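Side-chain contacts in methylenetetrahydrofolate--tRNA-(uracil-5-)-methyltransferase TrmFO (Thermus thermophilus, PDB 3G5S), which catalyses the folate- and FAD-dependent methylation of uridine 54 in tRNA to 5-methyluridine: residues R147-H152 against R326-L331; V224-L229 against Q235-G240; V245-P250 against V259-Q264. All coordinates share one frame; numbering follows the deposited sequence.

Contact 1: R147-H152 against R326-L331; sequences RRFGDH and REAEGL. With EDO (1,2-ethanediol), chain E; EDO (1,2-ethanediol), chain F.
Phe-149, the last residue of helix 139-149, faces the Ala-328 to Leu-331 corner across a wide backbone gap, the closest CA atoms of the two segments being those of Phe-149 and Glu-327 at 8.7 Å. The corner is a type II beta turn, with Leu-331 N bonded to Ala-328 O at 3.1 Å, and it leads into strand 331-333 at the rim of the Rossmann-type parallel sheet. Gly-330 suits the turn because its positive phi (76°) costs a residue without a CB little. A long aromatic suits the helix end, since it can span the gap. With CG anti to the carbonyl carbon (chi1 -61°), the ring presents its far rim to two methyls. CZ lies 3.9 Å from Ala-328 CB, which sits in the ring plane beside the CE1 corner. Leu-331 arrives from the opposite direction, and its CD2 is 3.9 Å from the same CZ, at the edge toward CE2. Arg-148 CG lies 3.5 Å above the Phe-149 ring plane, toward its rim, Phe-325 stacks with the ring, and Ile-124 touches Phe-149 and Leu-331. Elsewhere, Glu-329 pairs with Lys-360, and an ethanediol donates from its O1 to Arg-326 O at 2.9 Å.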
ATOM      1  N   ARG A 147      14.925  -1.256 -17.267  1.00 13.20           N
ATOM      2  CA  ARG A 147      15.377  -1.817 -18.539  1.00 14.81           C
ATOM      3  C   ARG A 147      14.464  -2.949 -19.002  1.00 14.41           C
ATOM      4  O   ARG A 147      14.100  -3.036 -20.175  1.00 16.28           O
ATOM      5  CB  ARG A 147      16.811  -2.341 -18.427  1.00 17.74           C
ATOM      6  CG  ARG A 147      17.894  -1.285 -18.501  1.00 21.84           C
ATOM      7  CD  ARG A 147      19.243  -1.916 -18.832  1.00 23.84           C
ATOM      8  NE  ARG A 147      19.603  -2.980 -17.899  1.00 24.54           N
ATOM      9  CZ  ARG A 147      20.212  -2.775 -16.736  1.00 24.58           C
ATOM     10  NH1 ARG A 147      20.526  -1.543 -16.358  1.00 25.48           N
ATOM     11  NH2 ARG A 147      20.500  -3.798 -15.948  1.00 25.54           N
ATOM     12  N   ARG A 148      14.097  -3.823 -18.069  1.00 13.60           N
ATOM     13  CA  ARG A 148      13.346  -5.024 -18.405  1.00 13.60           C
ATOM     14  C   ARG A 148      11.862  -4.729 -18.642  1.00 13.72           C
ATOM     15  O   ARG A 148      11.260  -5.278 -19.563  1.00 16.02           O
ATOM     16  CB  ARG A 148      13.550  -6.073 -17.300  1.00 14.74           C
ATOM     17  CG  ARG A 148      12.790  -7.391 -17.432  1.00 18.49           C
ATOM     18  CD  ARG A 148      13.426  -8.399 -18.380  1.00 19.87           C
ATOM     19  NE  ARG A 148      14.885  -8.465 -18.327  1.00 18.08           N
ATOM     20  CZ  ARG A 148      15.600  -9.347 -17.626  1.00 17.47           C
ATOM     21  NH1 ARG A 148      15.008 -10.259 -16.866  1.00 19.79           N
ATOM     22  NH2 ARG A 148      16.928  -9.315 -17.692  1.00 17.32           N
ATOM     23  N   PHE A 149      11.279  -3.848 -17.828  1.00 13.61           N
ATOM     24  CA  PHE A 149       9.830  -3.654 -17.848  1.00 13.86           C
ATOM     25  C   PHE A 149       9.350  -2.297 -18.351  1.00 15.67           C
ATOM     26  O   PHE A 149       8.163  -2.136 -18.626  1.00 18.22           O
ATOM     27  CB  PHE A 149       9.235  -3.974 -16.469  1.00 13.80           C
ATOM     28  CG  PHE A 149       9.470  -5.392 -16.046  1.00 13.13           C
ATOM     29  CD1 PHE A 149       8.790  -6.425 -16.667  1.00 13.61           C
ATOM     30  CD2 PHE A 149      10.396  -5.700 -15.062  1.00 13.52           C
ATOM     31  CE1 PHE A 149       9.016  -7.741 -16.305  1.00 14.11           C
ATOM     32  CE2 PHE A 149      10.627  -7.013 -14.697  1.00 14.43           C
ATOM     33  CZ  PHE A 149       9.935  -8.035 -15.322  1.00 14.59           C
ATOM     34  N   GLY A 150      10.260  -1.334 -18.477  1.00 14.62           N
ATOM     35  CA  GLY A 150       9.917  -0.020 -18.999  1.00 15.71           C
ATOM     36  C   GLY A 150      10.148   1.090 -17.993  1.00 14.61           C
ATOM     37  O   GLY A 150       9.743   0.987 -16.834  1.00 15.47           O
ATOM     38  N   ASP A 151      10.792   2.164 -18.441  1.00 15.28           N
ATOM     39  CA  ASP A 151      11.126   3.290 -17.572  1.00 17.24           C
ATOM     40  C   ASP A 151       9.905   3.859 -16.866  1.00 17.70           C
ATOM     41  O   ASP A 151       9.992   4.306 -15.722  1.00 19.77           O
ATOM     42  CB  ASP A 151      11.769   4.417 -18.385  1.00 20.64           C
ATOM     43  CG  ASP A 151      13.172   4.084 -18.852  1.00 24.57           C
ATOM     44  OD1 ASP A 151      13.696   3.020 -18.475  1.00 25.78           O
ATOM     45  OD2 ASP A 151      13.753   4.900 -19.597  1.00 27.52           O
ATOM     46  N   HIS A 152       8.771   3.867 -17.557  1.00 16.82           N
ATOM     47  CA  HIS A 152       7.579   4.516 -17.027  1.00 17.98           C
ATOM     48  C   HIS A 152       6.832   3.682 -16.002  1.00 15.70           C
ATOM     49  O   HIS A 152       5.860   4.157 -15.418  1.00 17.37           O
ATOM     50  CB  HIS A 152       6.635   4.924 -18.161  1.00 21.11           C
ATOM     51  CG  HIS A 152       7.148   6.057 -18.992  1.00 25.55           C
ATOM     52  ND1 HIS A 152       7.655   5.880 -20.260  1.00 28.05           N
ATOM     53  CD2 HIS A 152       7.242   7.381 -18.729  1.00 27.85           C
ATOM     54  CE1 HIS A 152       8.031   7.050 -20.747  1.00 28.03           C
ATOM     55  NE2 HIS A 152       7.792   7.976 -19.838  1.00 28.36           N
ATOM     56  N   ARG A 326       3.339 -10.501 -14.850  1.00 11.77           N
ATOM     57  CA  ARG A 326       2.541 -10.967 -15.974  1.00 13.14           C
ATOM     58  C   ARG A 326       3.409 -11.444 -17.137  1.00 13.91           C
ATOM     59  O   ARG A 326       3.042 -12.382 -17.840  1.00 16.19           O
ATOM     60  CB  ARG A 326       1.602  -9.861 -16.471  1.00 14.47           C
ATOM     61  CG  ARG A 326       0.632  -9.311 -15.432  1.00 16.53           C
ATOM     62  CD  ARG A 326      -0.196  -8.185 -16.043  1.00 18.36           C
ATOM     63  NE  ARG A 326      -0.991  -7.449 -15.063  1.00 19.66           N
ATOM     64  CZ  ARG A 326      -2.216  -7.792 -14.694  1.00 20.79           C
ATOM     65  NH1 ARG A 326      -2.786  -8.876 -15.213  1.00 23.57           N
ATOM     66  NH2 ARG A 326      -2.862  -7.056 -13.800  1.00 20.45           N
ATOM     67  N   GLU A 327       4.553 -10.791 -17.331  1.00 13.53           N
ATOM     68  CA  GLU A 327       5.420 -11.081 -18.466  1.00 14.54           C
ATOM     69  C   GLU A 327       6.775 -11.658 -18.049  1.00 14.23           C
ATOM     70  O   GLU A 327       7.726 -11.647 -18.827  1.00 15.91           O
ATOM     71  CB  GLU A 327       5.632  -9.825 -19.314  1.00 17.20           C
ATOM     72  CG  GLU A 327       4.352  -9.194 -19.842  1.00 20.18           C
ATOM     73  CD  GLU A 327       3.549 -10.129 -20.722  1.00 24.40           C
ATOM     74  OE1 GLU A 327       4.159 -10.975 -21.407  1.00 26.40           O
ATOM     75  OE2 GLU A 327       2.307 -10.010 -20.741  1.00 27.37           O
ATOM     76  N   ALA A 328       6.865 -12.156 -16.823  1.00 12.60           N
ATOM     77  CA  ALA A 328       8.082 -12.817 -16.368  1.00 12.58           C
ATOM     78  C   ALA A 328       7.716 -13.948 -15.423  1.00 12.80           C
ATOM     79  O   ALA A 328       7.630 -13.770 -14.208  1.00 12.26           O
ATOM     80  CB  ALA A 328       9.042 -11.831 -15.716  1.00 13.59           C
ATOM     81  N   GLU A 329       7.478 -15.118 -16.001  1.00 13.67           N
ATOM     82  CA  GLU A 329       7.063 -16.276 -15.225  1.00 14.67           C
ATOM     83  C   GLU A 329       8.095 -16.602 -14.152  1.00 12.63           C
ATOM     84  O   GLU A 329       9.296 -16.599 -14.415  1.00 13.58           O
ATOM     85  CB  GLU A 329       6.864 -17.479 -16.151  1.00 18.25           C
ATOM     86  CG  GLU A 329       6.227 -18.688 -15.488  1.00 24.22           C
ATOM     87  CD  GLU A 329       5.889 -19.786 -16.480  1.00 28.07           C
ATOM     88  OE1 GLU A 329       6.136 -19.594 -17.692  1.00 29.73           O
ATOM     89  OE2 GLU A 329       5.376 -20.842 -16.049  1.00 30.46           O
ATOM     90  N   GLY A 330       7.621 -16.878 -12.943  1.00 11.91           N
ATOM     91  CA  GLY A 330       8.495 -17.253 -11.853  1.00 11.66           C
ATOM     92  C   GLY A 330       9.257 -16.103 -11.230  1.00 11.01           C
ATOM     93  O   GLY A 330      10.138 -16.327 -10.410  1.00 11.36           O
ATOM     94  N   LEU A 331       8.918 -14.876 -11.621  1.00 10.36           N
ATOM     95  CA  LEU A 331       9.423 -13.676 -10.956  1.00  9.90           C
ATOM     96  C   LEU A 331       8.255 -13.041 -10.216  1.00  9.03           C
ATOM     97  O   LEU A 331       7.163 -12.929 -10.774  1.00  9.28           O
ATOM     98  CB  LEU A 331       9.994 -12.685 -11.978  1.00 10.80           C
ATOM     99  CG  LEU A 331      10.700 -11.453 -11.415  1.00 11.52           C
ATOM    100  CD1 LEU A 331      11.966 -11.830 -10.654  1.00 11.20           C
ATOM    101  CD2 LEU A 331      11.014 -10.443 -12.513  1.00 12.36           C
TER
HETATM  102  C1  EDO E 447       1.667 -15.355 -15.748  1.00 24.57           C
HETATM  103  O1  EDO E 447       1.346 -14.480 -16.835  1.00 25.76           O
HETATM  104  C2  EDO E 447       2.916 -14.849 -15.040  1.00 24.21           C
HETATM  105  O2  EDO E 447       4.033 -14.896 -15.936  1.00 22.63           O
HETATM  106  C1  EDO F 448       3.899   3.989 -10.918  1.00 16.44           C
HETATM  107  O1  EDO F 448       2.889   4.975 -11.148  1.00 18.38           O
HETATM  108  C2  EDO F 448       4.897   4.055 -12.065  1.00 15.85           C
HETATM  109  O2  EDO F 448       4.210   3.738 -13.279  1.00 14.66           O

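Contact 2: V224-L229 against Q235-G240; sequences VPVEEL and QTLLFG
Two short helices, 226-231 and 236-239, follow each other and pack together by Val-226 and Leu-229 on the first and Thr-236 and Leu-237 on the second. The backbones are close, with Leu-229 CA and Thr-236 CA 5.9 Å apart, so a small beta-branched residue fits opposite the leucine. The two side chains meet at roughly a right angle, and Leu-229 CD2 touches Thr-236 CG2 at 3.6 Å. With CG2 anti to its backbone N, the threonine gives its methyl to the leucine, while OG1 bonds to Gly-233 O. Thr-236 CB also rests against Leu-229 O at 3.3 Å. One residue on, Leu-237 reaches across with CD2, which lies 4.0 Å from Leu-229 CB, 4.1 Å from Val-226 O and 4.3 Å from Val-226 CB. Leucine suits the place because its length and terminal branch span the gap to both residues, three apart on one helix face. Tyr-196 and Leu-203 of helix 193-205 also touch Leu-237. Glu-227, whose side chain sets out away from this interface, bonds to Thr-279 OG1 and Gly-280 N. The whole is a pair of consecutive helices with a short connection, held by small apolar contacts between methyls and branches, a threonine among them.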
ATOM      1  N   VAL A 224       4.375  19.464  -6.778  1.00 19.03           N
ATOM      2  CA  VAL A 224       4.320  20.331  -5.604  1.00 19.60           C
ATOM      3  C   VAL A 224       3.095  19.997  -4.758  1.00 18.26           C
ATOM      4  O   VAL A 224       1.990  19.922  -5.280  1.00 19.15           O
ATOM      5  CB  VAL A 224       4.257  21.817  -6.015  1.00 20.79           C
ATOM      6  CG1 VAL A 224       4.298  22.720  -4.790  1.00 21.11           C
ATOM      7  CG2 VAL A 224       5.397  22.151  -6.966  1.00 21.61           C
ATOM      8  N   PRO A 225       3.289  19.786  -3.449  1.00 19.32           N
ATOM      9  CA  PRO A 225       2.157  19.477  -2.565  1.00 19.07           C
ATOM     10  C   PRO A 225       1.110  20.588  -2.627  1.00 17.18           C
ATOM     11  O   PRO A 225       1.486  21.754  -2.750  1.00 17.31           O
ATOM     12  CB  PRO A 225       2.799  19.429  -1.175  1.00 21.20           C
ATOM     13  CG  PRO A 225       4.255  19.199  -1.423  1.00 22.23           C
ATOM     14  CD  PRO A 225       4.564  19.867  -2.718  1.00 20.70           C
ATOM     15  N   VAL A 226      -0.174  20.247  -2.539  1.00 16.66           N
ATOM     16  CA  VAL A 226      -1.219  21.265  -2.665  1.00 16.91           C
ATOM     17  C   VAL A 226      -1.116  22.352  -1.610  1.00 17.63           C
ATOM     18  O   VAL A 226      -1.435  23.508  -1.877  1.00 18.31           O
ATOM     19  CB  VAL A 226      -2.651  20.683  -2.634  1.00 18.54           C
ATOM     20  CG1 VAL A 226      -2.957  19.964  -3.918  1.00 20.16           C
ATOM     21  CG2 VAL A 226      -2.852  19.767  -1.431  1.00 17.38           C
ATOM     22  N   GLU A 227      -0.683  21.987  -0.410  1.00 17.05           N
ATOM     23  CA  GLU A 227      -0.548  22.970   0.654  1.00 18.53           C
ATOM     24  C   GLU A 227       0.565  23.966   0.326  1.00 19.47           C
ATOM     25  O   GLU A 227       0.515  25.120   0.742  1.00 22.41           O
ATOM     26  CB  GLU A 227      -0.324  22.297   2.015  1.00 19.84           C
ATOM     27  CG  GLU A 227       0.957  21.483   2.135  1.00 20.28           C
ATOM     28  CD  GLU A 227       0.797  20.029   1.715  1.00 18.28           C
ATOM     29  OE1 GLU A 227      -0.178  19.695   1.005  1.00 18.40           O
ATOM     30  OE2 GLU A 227       1.658  19.212   2.101  1.00 19.71           O
ATOM     31  N   GLU A 228       1.563  23.520  -0.428  1.00 18.69           N
ATOM     32  CA  GLU A 228       2.623  24.415  -0.876  1.00 20.06           C
ATOM     33  C   GLU A 228       2.161  25.278  -2.053  1.00 19.24           C
ATOM     34  O   GLU A 228       2.513  26.452  -2.135  1.00 20.93           O
ATOM     35  CB  GLU A 228       3.892  23.631  -1.219  1.00 22.16           C
ATOM     36  CG  GLU A 228       5.111  24.496  -1.517  1.00 24.95           C
ATOM     37  CD  GLU A 228       5.498  25.422  -0.367  1.00 26.94           C
ATOM     38  OE1 GLU A 228       5.184  25.102   0.800  1.00 27.63           O
ATOM     39  OE2 GLU A 228       6.122  26.470  -0.634  1.00 29.44           O
ATOM     40  N   LEU A 229       1.373  24.708  -2.963  1.00 17.59           N
ATOM     41  CA  LEU A 229       0.753  25.515  -4.013  1.00 17.45           C
ATOM     42  C   LEU A 229      -0.055  26.657  -3.398  1.00 17.15           C
ATOM     43  O   LEU A 229      -0.000  27.792  -3.868  1.00 18.00           O
ATOM     44  CB  LEU A 229      -0.140  24.665  -4.916  1.00 17.82           C
ATOM     45  CG  LEU A 229       0.549  23.659  -5.843  1.00 19.28           C
ATOM     46  CD1 LEU A 229      -0.483  22.823  -6.581  1.00 21.19           C
ATOM     47  CD2 LEU A 229       1.479  24.366  -6.830  1.00 18.85           C
ATOM     48  N   GLN A 235      -3.883  32.456  -6.555  1.00 15.63           N
ATOM     49  CA  GLN A 235      -4.236  32.011  -7.902  1.00 14.79           C
ATOM     50  C   GLN A 235      -3.833  30.578  -8.211  1.00 13.77           C
ATOM     51  O   GLN A 235      -4.395  29.953  -9.106  1.00 14.39           O
ATOM     52  CB  GLN A 235      -3.582  32.913  -8.947  1.00 14.35           C
ATOM     53  CG  GLN A 235      -4.089  34.332  -8.966  1.00 14.24           C
ATOM     54  CD  GLN A 235      -3.525  35.095 -10.145  1.00 13.84           C
ATOM     55  OE1 GLN A 235      -2.350  35.466 -10.159  1.00 14.81           O
ATOM     56  NE2 GLN A 235      -4.352  35.308 -11.156  1.00 14.25           N
ATOM     57  N   THR A 236      -2.847  30.073  -7.482  1.00 14.26           N
ATOM     58  CA  THR A 236      -2.156  28.851  -7.870  1.00 14.82           C
ATOM     59  C   THR A 236      -3.088  27.647  -8.005  1.00 14.27           C
ATOM     60  O   THR A 236      -3.083  26.961  -9.027  1.00 14.51           O
ATOM     61  CB  THR A 236      -1.023  28.543  -6.881  1.00 15.63           C
ATOM     62  OG1 THR A 236      -0.344  29.757  -6.532  1.00 16.44           O
ATOM     63  CG2 THR A 236      -0.049  27.549  -7.473  1.00 17.38           C
ATOM     64  N   LEU A 237      -3.891  27.380  -6.984  1.00 13.72           N
ATOM     65  CA  LEU A 237      -4.791  26.232  -7.057  1.00 14.39           C
ATOM     66  C   LEU A 237      -5.831  26.383  -8.172  1.00 14.23           C
ATOM     67  O   LEU A 237      -6.274  25.395  -8.761  1.00 15.04           O
ATOM     68  CB  LEU A 237      -5.470  25.974  -5.707  1.00 15.05           C
ATOM     69  CG  LEU A 237      -4.537  25.469  -4.607  1.00 17.17           C
ATOM     70  CD1 LEU A 237      -5.205  25.566  -3.245  1.00 19.83           C
ATOM     71  CD2 LEU A 237      -4.094  24.042  -4.891  1.00 18.68           C
ATOM     72  N   LEU A 238      -6.199  27.628  -8.473  1.00 14.19           N
ATOM     73  CA  LEU A 238      -7.196  27.920  -9.501  1.00 14.78           C
ATOM     74  C   LEU A 238      -6.649  27.687 -10.908  1.00 13.95           C
ATOM     75  O   LEU A 238      -7.400  27.364 -11.829  1.00 15.47           O
ATOM     76  CB  LEU A 238      -7.718  29.354  -9.363  1.00 15.31           C
ATOM     77  CG  LEU A 238      -8.389  29.693  -8.031  1.00 15.90           C
ATOM     78  CD1 LEU A 238      -8.715  31.178  -7.967  1.00 16.66           C
ATOM     79  CD2 LEU A 238      -9.635  28.843  -7.814  1.00 16.99           C
ATOM     80  N   PHE A 239      -5.341  27.854 -11.070  1.00 13.87           N
ATOM     81  CA  PHE A 239      -4.693  27.514 -12.329  1.00 13.72           C
ATOM     82  C   PHE A 239      -4.459  26.015 -12.425  1.00 14.34           C
ATOM     83  O   PHE A 239      -4.340  25.483 -13.525  1.00 15.29           O
ATOM     84  CB  PHE A 239      -3.329  28.198 -12.442  1.00 13.89           C
ATOM     85  CG  PHE A 239      -3.388  29.641 -12.868  1.00 12.95           C
ATOM     86  CD1 PHE A 239      -3.894  29.994 -14.109  1.00 13.68           C
ATOM     87  CD2 PHE A 239      -2.905  30.641 -12.043  1.00 14.01           C
ATOM     88  CE1 PHE A 239      -3.930  31.309 -14.517  1.00 14.39           C
ATOM     89  CE2 PHE A 239      -2.937  31.972 -12.449  1.00 13.81           C
ATOM     90  CZ  PHE A 239      -3.455  32.302 -13.686  1.00 14.27           C
ATOM     91  N   GLY A 240      -4.384  25.354 -11.264  1.00 15.41           N
ATOM     92  CA  GLY A 240      -3.985  23.962 -11.155  1.00 15.55           C
ATOM     93  C   GLY A 240      -5.142  23.006 -10.913  1.00 13.65           C
ATOM     94  O   GLY A 240      -6.079  22.959 -11.698  1.00 14.72           O
TER

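Contact 3: V245-P250 against V259-Q264; sequences VGLVDP and VVQLRQ
Leu-247 reaches from an irregular loop to Val-259 and Gln-261, on one face of strand 258-264 in the antiparallel sheet. The main chains stay well separated, with Leu-247 CA and Val-259 CA 9.1 Å apart, so the side chains must make the contact. From CB, which points at the strand, CG is set anti to the carbonyl carbon (chi1 -60°). Neither CB nor CG touches the strand; they serve as the stem that carries the branch forward. At CG the chain continues outward, with CD1 anti to CA (chi2 169°), and this methyl does the touching. It lies 3.9 Å from Val-259 CG2 and 4.0 Å from Val-259 CG1, so it settles against the fork of the valine, the two side chains crossing obliquely. The same CD1 is 4.2 Å from Gln-261 NE2, a van der Waals approach to an amide nitrogen that is hydrogen-bonded to Asn-188 OD1 on the neighbouring strand 187-191. The other branch, CD2, makes no contact with the strand. Around this tip, Arg-179 touches both Leu-247 and Gln-261, and Asn-188 also touches the leucine.

Val-259 and Gln-261 share a face because side chains alternate along a strand; Val-260 and Leu-262 point to the other face, where both meet Leu-274. A leucine suits the buried loop position because its CD1 can rest on both valine methyls and still come near the amide nitrogen. Valine suits position 259 as a short beta-branched strand residue that offers two methyls to that CD1. Gln-261 suits its place because its extended chain (chi2 -166°) brings a polar end to Asn-188 while its amide still borders the apolar methyl. The arrangement is that of a loop folding back over one face of an antiparallel sheet, with a buried leucine packed on the strand it precedes.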
ATOM      1  N   VAL A 245     -11.917  24.650 -15.920  1.00 15.42           N
ATOM      2  CA  VAL A 245     -11.836  24.690 -17.380  1.00 16.25           C
ATOM      3  C   VAL A 245     -12.620  23.561 -18.045  1.00 16.17           C
ATOM      4  O   VAL A 245     -12.404  22.388 -17.750  1.00 17.39           O
ATOM      5  CB  VAL A 245     -10.373  24.627 -17.854  1.00 18.37           C
ATOM      6  CG1 VAL A 245     -10.312  24.700 -19.363  1.00 19.87           C
ATOM      7  CG2 VAL A 245      -9.572  25.753 -17.226  1.00 19.33           C
ATOM      8  N   GLY A 246     -13.532  23.927 -18.941  1.00 17.38           N
ATOM      9  CA  GLY A 246     -14.283  22.946 -19.707  1.00 18.37           C
ATOM     10  C   GLY A 246     -15.435  22.277 -18.971  1.00 18.08           C
ATOM     11  O   GLY A 246     -16.038  21.334 -19.491  1.00 20.70           O
ATOM     12  N   LEU A 247     -15.750  22.760 -17.773  1.00 16.61           N
ATOM     13  CA  LEU A 247     -16.844  22.201 -16.981  1.00 16.24           C
ATOM     14  C   LEU A 247     -18.018  23.166 -16.899  1.00 17.22           C
ATOM     15  O   LEU A 247     -17.834  24.384 -16.843  1.00 17.72           O
ATOM     16  CB  LEU A 247     -16.360  21.852 -15.573  1.00 16.83           C
ATOM     17  CG  LEU A 247     -15.224  20.830 -15.477  1.00 16.64           C
ATOM     18  CD1 LEU A 247     -14.663  20.779 -14.063  1.00 18.30           C
ATOM     19  CD2 LEU A 247     -15.691  19.455 -15.928  1.00 17.82           C
ATOM     20  N   VAL A 248     -19.222  22.607 -16.903  1.00 17.22           N
ATOM     21  CA  VAL A 248     -20.431  23.390 -16.729  1.00 18.08           C
ATOM     22  C   VAL A 248     -21.210  22.787 -15.572  1.00 17.83           C
ATOM     23  O   VAL A 248     -21.579  21.615 -15.600  1.00 19.47           O
ATOM     24  CB  VAL A 248     -21.299  23.405 -18.005  1.00 20.48           C
ATOM     25  CG1 VAL A 248     -22.579  24.202 -17.771  1.00 22.13           C
ATOM     26  CG2 VAL A 248     -20.511  23.982 -19.173  1.00 22.26           C
ATOM     27  N   ASP A 249     -21.441  23.595 -14.543  1.00 16.28           N
ATOM     28  CA  ASP A 249     -22.197  23.166 -13.380  1.00 15.05           C
ATOM     29  C   ASP A 249     -23.674  23.125 -13.772  1.00 14.64           C
ATOM     30  O   ASP A 249     -24.244  24.160 -14.115  1.00 15.89           O
ATOM     31  CB  ASP A 249     -21.968  24.166 -12.246  1.00 15.94           C
ATOM     32  CG  ASP A 249     -22.644  23.765 -10.945  1.00 16.12           C
ATOM     33  OD1 ASP A 249     -23.483  22.842 -10.946  1.00 16.22           O
ATOM     34  OD2 ASP A 249     -22.324  24.391  -9.913  1.00 18.05           O
ATOM     35  N   PRO A 250     -24.308  21.937 -13.727  1.00 15.81           N
ATOM     36  CA  PRO A 250     -25.713  21.864 -14.154  1.00 17.32           C
ATOM     37  C   PRO A 250     -26.626  22.761 -13.331  1.00 17.43           C
ATOM     38  O   PRO A 250     -27.693  23.143 -13.797  1.00 18.33           O
ATOM     39  CB  PRO A 250     -26.080  20.394 -13.913  1.00 19.47           C
ATOM     40  CG  PRO A 250     -24.783  19.669 -13.941  1.00 19.71           C
ATOM     41  CD  PRO A 250     -23.783  20.617 -13.337  1.00 17.71           C
ATOM     42  N   VAL A 259     -13.356  23.785  -8.695  1.00 12.32           N
ATOM     43  CA  VAL A 259     -13.829  22.442  -8.408  1.00 12.94           C
ATOM     44  C   VAL A 259     -12.744  21.632  -7.736  1.00 13.68           C
ATOM     45  O   VAL A 259     -11.563  21.939  -7.841  1.00 16.07           O
ATOM     46  CB  VAL A 259     -14.251  21.671  -9.681  1.00 14.79           C
ATOM     47  CG1 VAL A 259     -15.299  22.444 -10.462  1.00 15.82           C
ATOM     48  CG2 VAL A 259     -13.040  21.345 -10.541  1.00 15.78           C
ATOM     49  N   VAL A 260     -13.165  20.608  -7.013  1.00 12.35           N
ATOM     50  CA  VAL A 260     -12.294  19.488  -6.702  1.00 11.81           C
ATOM     51  C   VAL A 260     -12.817  18.308  -7.510  1.00 11.80           C
ATOM     52  O   VAL A 260     -14.014  17.999  -7.480  1.00 12.53           O
ATOM     53  CB  VAL A 260     -12.295  19.161  -5.202  1.00 12.96           C
ATOM     54  CG1 VAL A 260     -11.530  17.873  -4.932  1.00 14.12           C
ATOM     55  CG2 VAL A 260     -11.706  20.324  -4.413  1.00 14.14           C
ATOM     56  N   GLN A 261     -11.926  17.661  -8.256  1.00 11.73           N
ATOM     57  CA  GLN A 261     -12.313  16.504  -9.040  1.00 11.98           C
ATOM     58  C   GLN A 261     -11.955  15.226  -8.310  1.00 11.22           C
ATOM     59  O   GLN A 261     -10.940  15.172  -7.614  1.00 12.46           O
ATOM     60  CB  GLN A 261     -11.587  16.496 -10.377  1.00 13.16           C
ATOM     61  CG  GLN A 261     -11.936  17.631 -11.285  1.00 15.20           C
ATOM     62  CD  GLN A 261     -11.458  17.366 -12.679  1.00 15.74           C
ATOM     63  OE1 GLN A 261     -10.258  17.200 -12.913  1.00 16.74           O
ATOM     64  NE2 GLN A 261     -12.390  17.294 -13.620  1.00 16.72           N
ATOM     65  N   LEU A 262     -12.775  14.196  -8.492  1.00 11.28           N
ATOM     66  CA  LEU A 262     -12.468  12.873  -7.972  1.00 11.65           C
ATOM     67  C   LEU A 262     -12.478  11.868  -9.103  1.00 10.98           C
ATOM     68  O   LEU A 262     -13.271  11.980 -10.039  1.00 12.28           O
ATOM     69  CB  LEU A 262     -13.461  12.446  -6.893  1.00 13.17           C
ATOM     70  CG  LEU A 262     -13.357  13.248  -5.592  1.00 16.56           C
ATOM     71  CD1 LEU A 262     -14.269  14.441  -5.650  1.00 18.58           C
ATOM     72  CD2 LEU A 262     -13.694  12.372  -4.400  1.00 17.23           C
ATOM     73  N   ARG A 263     -11.583  10.892  -9.022  1.00 11.49           N
ATOM     74  CA  ARG A 263     -11.525   9.855 -10.043  1.00 13.02           C
ATOM     75  C   ARG A 263     -11.582   8.474  -9.415  1.00 11.51           C
ATOM     76  O   ARG A 263     -11.120   8.260  -8.295  1.00 11.85           O
ATOM     77  CB  ARG A 263     -10.275   9.990 -10.909  1.00 16.18           C
ATOM     78  CG  ARG A 263      -9.014   9.482 -10.277  1.00 18.43           C
ATOM     79  CD  ARG A 263      -7.889   9.379 -11.301  1.00 18.64           C
ATOM     80  NE  ARG A 263      -6.927   8.395 -10.844  1.00 18.69           N
ATOM     81  CZ  ARG A 263      -5.847   8.001 -11.508  1.00 18.09           C
ATOM     82  NH1 ARG A 263      -5.540   8.514 -12.696  1.00 18.56           N
ATOM     83  NH2 ARG A 263      -5.071   7.080 -10.961  1.00 17.99           N
ATOM     84  N   GLN A 264     -12.146   7.532 -10.156  1.00 11.93           N
ATOM     85  CA  GLN A 264     -12.274   6.165  -9.689  1.00 11.74           C
ATOM     86  C   GLN A 264     -10.918   5.450  -9.706  1.00 11.17           C
ATOM     87  O   GLN A 264     -10.211   5.472 -10.718  1.00 12.37           O
ATOM     88  CB  GLN A 264     -13.285   5.428 -10.562  1.00 12.64           C
ATOM     89  CG  GLN A 264     -13.532   4.006 -10.131  1.00 13.56           C
ATOM     90  CD  GLN A 264     -14.604   3.316 -10.946  1.00 15.17           C
ATOM     91  OE1 GLN A 264     -14.629   2.086 -11.035  1.00 17.17           O
ATOM     92  NE2 GLN A 264     -15.492   4.095 -11.553  1.00 16.61           N
TER

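In the fold
Contact 1 belongs to the Rossmann-type part of the chain, where helix 139-149 meets the turn entering strand 331-333, while contacts 2 and 3 come from the long sequence between its two segments. Along the chain contact 2 closes before contact 3 opens, helix 236-239 preceding strand 258-264. Their centres are about 17 Å apart and their nearest atoms about 6 Å. Contact 1 is remote, its centre about 35 Å from that of contact 2 and 36 Å from that of contact 3. The enzyme carries helices and an antiparallel sheet as a long excursion from its parallel-sheet core. The side chain of Leu-331 lies about 12 Å from FAD and that of Val-226 about 7 Å from glutathione.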